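Side-chain contacts in ATP-dependent protease subunit HslV (Trypanosoma brucei brucei, PDB 4HNZ), which cleaves protein substrates as the proteolytic half of the mitochondrial HslVU complex, after its partner HslU has recognised and unfolded them: residues K34-N39 with I44-S49; V13-R18 with K151-A156. All coordinates share one frame; numbering follows the deposited sequence.

Contact 1 of 2, residues K34-N39 with I44-S49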
ATOM      1  N   LYS A  34     -16.494 -32.973   0.966  1.00 21.40           N
ATOM      2  CA  LYS A  34     -15.528 -32.350   1.855  1.00 21.00           C
ATOM      3  C   LYS A  34     -15.378 -33.128   3.166  1.00 21.50           C
ATOM      4  O   LYS A  34     -14.733 -32.646   4.094  1.00 19.94           O
ATOM      5  CB  LYS A  34     -15.947 -30.901   2.164  1.00 19.86           C
ATOM      6  CG  LYS A  34     -15.979 -30.024   0.945  1.00 18.92           C
ATOM      7  CD  LYS A  34     -16.474 -28.651   1.264  1.00 18.06           C
ATOM      8  CE  LYS A  34     -16.666 -27.881  -0.034  1.00 19.24           C
ATOM      9  NZ  LYS A  34     -17.363 -26.589   0.209  1.00 19.28           N
ATOM     10  N   LEU A  35     -15.943 -34.338   3.216  1.00 22.75           N
ATOM     11  CA  LEU A  35     -15.814 -35.225   4.374  1.00 23.34           C
ATOM     12  C   LEU A  35     -15.023 -36.447   3.999  1.00 25.37           C
ATOM     13  O   LEU A  35     -15.076 -36.895   2.868  1.00 26.96           O
ATOM     14  CB  LEU A  35     -17.177 -35.671   4.850  1.00 24.01           C
ATOM     15  CG  LEU A  35     -18.203 -34.548   5.030  1.00 23.94           C
ATOM     16  CD1 LEU A  35     -19.460 -35.121   5.648  1.00 25.09           C
ATOM     17  CD2 LEU A  35     -17.656 -33.438   5.906  1.00 23.99           C
ATOM     18  N   ARG A  36     -14.253 -36.987   4.925  1.00 26.92           N
ATOM     19  CA  ARG A  36     -13.579 -38.245   4.681  1.00 28.83           C
ATOM     20  C   ARG A  36     -13.734 -39.123   5.897  1.00 30.62           C
ATOM     21  O   ARG A  36     -13.736 -38.641   7.045  1.00 31.38           O
ATOM     22  CB  ARG A  36     -12.107 -38.026   4.394  1.00 30.36           C
ATOM     23  CG  ARG A  36     -11.777 -37.304   3.104  1.00 31.44           C
ATOM     24  CD  ARG A  36     -12.122 -38.096   1.845  1.00 34.19           C
ATOM     25  NE  ARG A  36     -11.671 -37.352   0.647  1.00 35.53           N
ATOM     26  CZ  ARG A  36     -12.309 -36.310   0.086  1.00 37.43           C
ATOM     27  NH1 ARG A  36     -13.463 -35.854   0.564  1.00 38.46           N
ATOM     28  NH2 ARG A  36     -11.789 -35.713  -0.974  1.00 38.74           N
ATOM     29  N   ARG A  37     -13.927 -40.389   5.632  1.00 32.67           N
ATOM     30  CA  ARG A  37     -13.947 -41.400   6.641  1.00 37.22           C
ATOM     31  C   ARG A  37     -12.480 -41.811   6.741  1.00 37.02           C
ATOM     32  O   ARG A  37     -11.926 -42.258   5.771  1.00 37.05           O
ATOM     33  CB  ARG A  37     -14.796 -42.555   6.117  1.00 41.32           C
ATOM     34  CG  ARG A  37     -15.134 -43.651   7.112  1.00 44.47           C
ATOM     35  CD  ARG A  37     -16.555 -43.519   7.618  1.00 45.62           C
ATOM     36  NE  ARG A  37     -16.696 -44.120   8.939  1.00 46.71           N
ATOM     37  CZ  ARG A  37     -17.756 -43.972   9.723  1.00 47.99           C
ATOM     38  NH1 ARG A  37     -18.808 -43.251   9.336  1.00 48.56           N
ATOM     39  NH2 ARG A  37     -17.764 -44.542  10.916  1.00 51.29           N
ATOM     40  N   ILE A  38     -11.792 -41.607   7.864  1.00 37.36           N
ATOM     41  CA  ILE A  38     -10.402 -42.127   7.914  1.00 39.64           C
ATOM     42  C   ILE A  38     -10.305 -43.529   8.528  1.00 37.93           C
ATOM     43  O   ILE A  38      -9.370 -44.240   8.259  1.00 38.19           O
ATOM     44  CB  ILE A  38      -9.387 -41.152   8.540  1.00 41.26           C
ATOM     45  CG1 ILE A  38      -9.566 -41.016  10.034  1.00 40.72           C
ATOM     46  CG2 ILE A  38      -9.489 -39.786   7.845  1.00 41.24           C
ATOM     47  CD1 ILE A  38      -8.825 -39.787  10.543  1.00 45.76           C
ATOM     48  N   ASN A  39     -11.228 -43.885   9.406  1.00 37.14           N
ATOM     49  CA  ASN A  39     -11.409 -45.282   9.804  1.00 38.71           C
ATOM     50  C   ASN A  39     -12.838 -45.409  10.296  1.00 38.82           C
ATOM     51  O   ASN A  39     -13.620 -44.472  10.124  1.00 38.73           O
ATOM     52  CB  ASN A  39     -10.369 -45.745  10.853  1.00 36.73           C
ATOM     53  CG  ASN A  39     -10.421 -44.949  12.162  1.00 37.24           C
ATOM     54  OD1 ASN A  39     -11.475 -44.716  12.752  1.00 35.61           O
ATOM     55  ND2 ASN A  39      -9.255 -44.526  12.619  1.00 37.85           N
ATOM     56  N   ILE A  44     -13.638 -36.826   9.159  1.00 25.28           N
ATOM     57  CA  ILE A  44     -13.001 -35.516   9.108  1.00 26.05           C
ATOM     58  C   ILE A  44     -13.563 -34.678   7.956  1.00 23.94           C
ATOM     59  O   ILE A  44     -13.949 -35.227   6.930  1.00 24.89           O
ATOM     60  CB  ILE A  44     -11.489 -35.631   8.997  1.00 28.08           C
ATOM     61  CG1 ILE A  44     -10.876 -34.253   8.824  1.00 30.77           C
ATOM     62  CG2 ILE A  44     -11.116 -36.407   7.779  1.00 31.52           C
ATOM     63  CD1 ILE A  44      -9.423 -34.252   9.228  1.00 35.10           C
ATOM     64  N   GLY A  45     -13.750 -33.380   8.231  1.00 21.10           N
ATOM     65  CA  GLY A  45     -14.281 -32.468   7.299  1.00 19.56           C
ATOM     66  C   GLY A  45     -13.307 -31.343   7.133  1.00 18.45           C
ATOM     67  O   GLY A  45     -12.648 -30.982   8.075  1.00 17.00           O
ATOM     68  N   PHE A  46     -13.256 -30.769   5.922  1.00 17.49           N
ATOM     69  CA  PHE A  46     -12.236 -29.759   5.580  1.00 17.39           C
ATOM     70  C   PHE A  46     -12.751 -28.548   4.812  1.00 16.24           C
ATOM     71  O   PHE A  46     -13.672 -28.670   4.012  1.00 15.57           O
ATOM     72  CB  PHE A  46     -11.049 -30.373   4.869  1.00 18.04           C
ATOM     73  CG  PHE A  46     -11.335 -30.863   3.460  1.00 20.05           C
ATOM     74  CD1 PHE A  46     -11.229 -30.020   2.351  1.00 20.70           C
ATOM     75  CD2 PHE A  46     -11.633 -32.204   3.214  1.00 22.07           C
ATOM     76  CE1 PHE A  46     -11.401 -30.499   1.014  1.00 21.48           C
ATOM     77  CE2 PHE A  46     -11.842 -32.656   1.897  1.00 22.44           C
ATOM     78  CZ  PHE A  46     -11.734 -31.796   0.806  1.00 21.51           C
ATOM     79  N   ALA A  47     -12.257 -27.390   5.200  1.00 15.19           N
ATOM     80  CA  ALA A  47     -12.284 -26.229   4.373  1.00 16.42           C
ATOM     81  C   ALA A  47     -10.888 -26.025   3.811  1.00 17.27           C
ATOM     82  O   ALA A  47      -9.912 -26.239   4.535  1.00 18.41           O
ATOM     83  CB  ALA A  47     -12.693 -24.999   5.178  1.00 16.26           C
ATOM     84  N   GLY A  48     -10.815 -25.678   2.539  1.00 17.20           N
ATOM     85  CA  GLY A  48      -9.556 -25.535   1.795  1.00 18.22           C
ATOM     86  C   GLY A  48      -9.547 -26.373   0.533  1.00 18.31           C
ATOM     87  O   GLY A  48     -10.456 -27.176   0.306  1.00 19.69           O
ATOM     88  N   SER A  49      -8.479 -26.284  -0.221  1.00 18.25           N
ATOM     89  CA  SER A  49      -8.367 -27.035  -1.441  1.00 19.13           C
ATOM     90  C   SER A  49      -8.119 -28.526  -1.206  1.00 19.84           C
ATOM     91  O   SER A  49      -7.597 -28.948  -0.140  1.00 20.51           O
ATOM     92  CB  SER A  49      -7.177 -26.499  -2.263  1.00 19.81           C
ATOM     93  OG  SER A  49      -5.945 -26.871  -1.670  1.00 18.98           O
TER
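Phe46 lays one face of its ring over the backbone of Lys34, a CH-pi contact with CA of Lys34 4.1 Å from the ring centroid of Phe46. Its CG sits between the backbone N and the carbonyl carbon (chi1 70°), which swings the ring back over the neighbouring strand. At the ring's edge comes Arg36, whose NH1 lies 3.8 Å from CE2 of Phe46; guanidinium and ring planes are 72° apart. NH1 also donates to Leu35 O at 3.0 Å, in the plane of the guanidinium but well above that of the carbonyl, and to Cys33 O, so two bonds fix the bent arginine chain.

The backbones are joined as an antiparallel beta hairpin: Phe46 N to Lys34 O, and Arg36 paired with Ile44 through Arg36 N to Ile44 O (2.7 Å) and Ile44 N to Arg36 O (2.8 Å). Gly45 faces Leu35 in the non-hydrogen-bonded pair, where its bare CA leaves room for CD2 of Leu35 at 3.8 Å. Branched, apolar Ile44 and Ile38 meet through their CG2 methyls, Ile38 also lying against helix 50-66 and Ile44 against Leu95 of strand 93-98.

The extended Lys34 chain carries NZ away from Phe46 to a salt bridge with Asp17 and hydrogen bonds with Gln19 O and Thr1 OG1. Packing at the lysine backbone and three polar partners at its tip thus place the ammonium beside Thr1, probably the catalytic residue.

Contact 2 of 2, residues V13-R18 with K151-A156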
ATOM      1  N   VAL A  13     -23.099 -35.825  14.422  1.00 22.99           N
ATOM      2  CA  VAL A  13     -23.162 -35.761  12.983  1.00 22.34           C
ATOM      3  C   VAL A  13     -22.160 -34.729  12.501  1.00 20.80           C
ATOM      4  O   VAL A  13     -21.760 -33.831  13.237  1.00 20.17           O
ATOM      5  CB  VAL A  13     -24.583 -35.430  12.465  1.00 23.34           C
ATOM      6  CG1 VAL A  13     -25.617 -36.429  12.997  1.00 24.43           C
ATOM      7  CG2 VAL A  13     -24.980 -34.020  12.866  1.00 23.24           C
ATOM      8  N   LEU A  14     -21.722 -34.918  11.263  1.00 20.94           N
ATOM      9  CA  LEU A  14     -20.788 -34.054  10.585  1.00 19.78           C
ATOM     10  C   LEU A  14     -21.324 -33.841   9.205  1.00 19.00           C
ATOM     11  O   LEU A  14     -21.611 -34.779   8.488  1.00 18.85           O
ATOM     12  CB  LEU A  14     -19.398 -34.702  10.537  1.00 20.58           C
ATOM     13  CG  LEU A  14     -18.306 -33.848   9.899  1.00 20.85           C
ATOM     14  CD1 LEU A  14     -17.979 -32.649  10.763  1.00 20.27           C
ATOM     15  CD2 LEU A  14     -17.007 -34.651   9.671  1.00 21.48           C
ATOM     16  N   LEU A  15     -21.476 -32.570   8.854  1.00 17.74           N
ATOM     17  CA  LEU A  15     -22.058 -32.216   7.610  1.00 17.22           C
ATOM     18  C   LEU A  15     -21.140 -31.223   6.917  1.00 16.07           C
ATOM     19  O   LEU A  15     -20.550 -30.369   7.582  1.00 15.77           O
ATOM     20  CB  LEU A  15     -23.403 -31.527   7.800  1.00 17.54           C
ATOM     21  CG  LEU A  15     -24.605 -32.446   7.939  1.00 19.16           C
ATOM     22  CD1 LEU A  15     -24.510 -33.143   9.288  1.00 19.88           C
ATOM     23  CD2 LEU A  15     -25.923 -31.672   7.839  1.00 19.28           C
ATOM     24  N   GLY A  16     -21.089 -31.295   5.596  1.00 15.35           N
ATOM     25  CA  GLY A  16     -20.358 -30.329   4.784  1.00 15.12           C
ATOM     26  C   GLY A  16     -21.051 -30.029   3.481  1.00 14.82           C
ATOM     27  O   GLY A  16     -21.700 -30.887   2.905  1.00 15.03           O
ATOM     28  N   ASP A  17     -20.902 -28.815   3.026  1.00 14.71           N
ATOM     29  CA  ASP A  17     -21.485 -28.466   1.742  1.00 15.36           C
ATOM     30  C   ASP A  17     -20.582 -29.016   0.618  1.00 16.01           C
ATOM     31  O   ASP A  17     -19.539 -29.600   0.882  1.00 15.54           O
ATOM     32  CB  ASP A  17     -21.739 -26.965   1.626  1.00 14.32           C
ATOM     33  CG  ASP A  17     -20.514 -26.206   1.209  1.00 14.54           C
ATOM     34  OD1 ASP A  17     -19.501 -26.252   1.978  1.00 15.20           O
ATOM     35  OD2 ASP A  17     -20.528 -25.570   0.113  1.00 14.36           O
ATOM     36  N   ARG A  18     -20.951 -28.712  -0.621  1.00 16.67           N
ATOM     37  CA  ARG A  18     -20.256 -29.276  -1.752  1.00 17.52           C
ATOM     38  C   ARG A  18     -19.785 -28.264  -2.782  1.00 16.36           C
ATOM     39  O   ARG A  18     -19.385 -28.661  -3.907  1.00 16.78           O
ATOM     40  CB  ARG A  18     -21.143 -30.363  -2.423  1.00 19.88           C
ATOM     41  CG  ARG A  18     -21.711 -31.431  -1.474  1.00 21.73           C
ATOM     42  CD  ARG A  18     -22.668 -32.454  -2.150  1.00 23.81           C
ATOM     43  NE  ARG A  18     -21.896 -33.674  -2.317  1.00 28.27           N
ATOM     44  CZ  ARG A  18     -21.745 -34.406  -3.408  1.00 30.88           C
ATOM     45  NH1 ARG A  18     -22.415 -34.161  -4.530  1.00 34.23           N
ATOM     46  NH2 ARG A  18     -20.934 -35.415  -3.353  1.00 31.96           N
ATOM     47  N   LYS A 151     -31.028 -28.248   9.554  1.00 22.86           N
ATOM     48  CA  LYS A 151     -31.651 -26.953   9.620  1.00 23.47           C
ATOM     49  C   LYS A 151     -30.562 -25.856   9.634  1.00 21.30           C
ATOM     50  O   LYS A 151     -30.698 -24.827   8.985  1.00 19.66           O
ATOM     51  CB  LYS A 151     -32.508 -26.903  10.884  1.00 26.79           C
ATOM     52  CG  LYS A 151     -33.974 -26.572  10.680  1.00 30.98           C
ATOM     53  CD  LYS A 151     -34.206 -25.073  10.780  1.00 32.30           C
ATOM     54  CE  LYS A 151     -35.690 -24.728  10.870  1.00 34.32           C
ATOM     55  NZ  LYS A 151     -36.194 -24.857  12.293  1.00 36.78           N
ATOM     56  N   ALA A 152     -29.522 -26.068  10.438  1.00 20.06           N
ATOM     57  CA  ALA A 152     -28.478 -25.104  10.579  1.00 18.87           C
ATOM     58  C   ALA A 152     -27.717 -24.930   9.278  1.00 17.60           C
ATOM     59  O   ALA A 152     -27.404 -23.819   8.907  1.00 16.58           O
ATOM     60  CB  ALA A 152     -27.564 -25.472  11.698  1.00 19.10           C
ATOM     61  N   MET A 153     -27.515 -26.007   8.547  1.00 18.22           N
ATOM     62  CA  MET A 153     -26.900 -25.910   7.231  1.00 18.41           C
ATOM     63  C   MET A 153     -27.743 -25.200   6.213  1.00 18.03           C
ATOM     64  O   MET A 153     -27.189 -24.485   5.357  1.00 18.24           O
ATOM     65  CB  MET A 153     -26.558 -27.285   6.662  1.00 19.31           C
ATOM     66  CG  MET A 153     -25.489 -28.039   7.394  1.00 20.39           C
ATOM     67  SD  MET A 153     -23.830 -27.337   7.243  1.00 23.14           S
ATOM     68  CE  MET A 153     -23.398 -27.823   5.571  1.00 22.26           C
ATOM     69  N   ARG A 154     -29.036 -25.432   6.201  1.00 17.90           N
ATOM     70  CA  ARG A 154     -29.902 -24.719   5.247  1.00 18.98           C
ATOM     71  C   ARG A 154     -29.785 -23.232   5.505  1.00 16.79           C
ATOM     72  O   ARG A 154     -29.631 -22.448   4.580  1.00 16.75           O
ATOM     73  CB  ARG A 154     -31.378 -25.145   5.329  1.00 21.53           C
ATOM     74  CG  ARG A 154     -32.359 -24.336   4.429  1.00 24.96           C
ATOM     75  CD  ARG A 154     -32.394 -24.770   2.938  1.00 29.68           C
ATOM     76  NE  ARG A 154     -32.401 -26.251   2.640  1.00 37.57           N
ATOM     77  CZ  ARG A 154     -33.313 -27.185   3.084  1.00 43.17           C
ATOM     78  NH1 ARG A 154     -34.309 -26.832   3.911  1.00 44.26           N
ATOM     79  NH2 ARG A 154     -33.242 -28.502   2.726  1.00 40.55           N
ATOM     80  N   ILE A 155     -29.806 -22.855   6.769  1.00 15.88           N
ATOM     81  CA  ILE A 155     -29.715 -21.466   7.137  1.00 16.24           C
ATOM     82  C   ILE A 155     -28.360 -20.859   6.837  1.00 15.49           C
ATOM     83  O   ILE A 155     -28.294 -19.761   6.207  1.00 16.82           O
ATOM     84  CB  ILE A 155     -30.073 -21.257   8.633  1.00 16.36           C
ATOM     85  CG1 ILE A 155     -31.575 -21.510   8.791  1.00 16.19           C
ATOM     86  CG2 ILE A 155     -29.713 -19.853   9.106  1.00 15.95           C
ATOM     87  CD1 ILE A 155     -31.975 -21.738  10.207  1.00 16.72           C
ATOM     88  N   ALA A 156     -27.293 -21.546   7.200  1.00 14.24           N
ATOM     89  CA  ALA A 156     -25.967 -21.004   7.003  1.00 13.81           C
ATOM     90  C   ALA A 156     -25.656 -20.881   5.539  1.00 13.90           C
ATOM     91  O   ALA A 156     -25.076 -19.884   5.095  1.00 14.08           O
ATOM     92  CB  ALA A 156     -24.931 -21.856   7.700  1.00 13.64           C
TER
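Met153 reaches from helix 145-159 across to strand 11-22 and touches three consecutive residues of it, Leu15, Gly16 and Asp17. The contact between the two segments is one of van der Waals packing, with no hydrogen bond across it.

The apolar side-chain contact is made by Leu15, where CD2 approaches CG of Met153 to 3.7 Å while the leucine CB stands 4.1 Å from the same Met153 CG. Both residues direct their CB toward the opposite segment, and the two side chains pass at a slant. Leucine and methionine suit a buried seam between sheet and helix: one offers a compact branched end, the other a flexible thread. Val169 and Leu4, on the strands flanking 11-22, extend this apolar layer, Val169 against Leu15 and Leu4 against Met153.

This is the sheet-to-helix packing of the Ntn-hydrolase fold, in which layers of helices enclose two antiparallel sheets; the axes of the strand and helix segments run 9.8 Å apart and only 23° from parallel.

Side chain meets backbone at the far end of Met153. Bends at chi2 (-69°) and chi3 (-75°) bring the methyl CE over the chain, 3.7 Å from Asp17 N. Gly16, whose backbone is hydrogen-bonded to Asp168 of strand 167-172, meets the methyl with its carbonyl carbon, Gly16 C lying 3.8 Å from Met153 CE.

Polar interactions begin just past that methyl. Asp17 OD1 forms a salt bridge with Lys34 and accepts from Thr2 N, whereas OD2 takes the backbone N-H groups of Gln19 and Asn164. An aspartate fits here because its short chain holds both oxygens among these donors, and its side chain comes within about 4 Å of that of Thr1, probably the catalytic residue.

In the fold
The centres of the two contacts lie 14 Å apart, on different sheets of the same Ntn-hydrolase sandwich. Contact 1 is the hairpin of strands 35-39 and 42-48, at one border of its sheet within the chain; contact 2 joins strand 11-22 of the other sheet to the outer helix 145-159. In sequence the hairpin falls between the two segments of contact 2, nested in the loop they close. The sheets meet where Leu14 CD2 packs on Ile44 and Gly45 and where Leu35 CD1 touches Leu14 O. At one end of this interface the salt bridge from Lys34 NZ to Asp17 OD1 (2.8 Å) links both contacts, so residues at the ends of elements from both sheets lie beside Thr1, probably the catalytic residue.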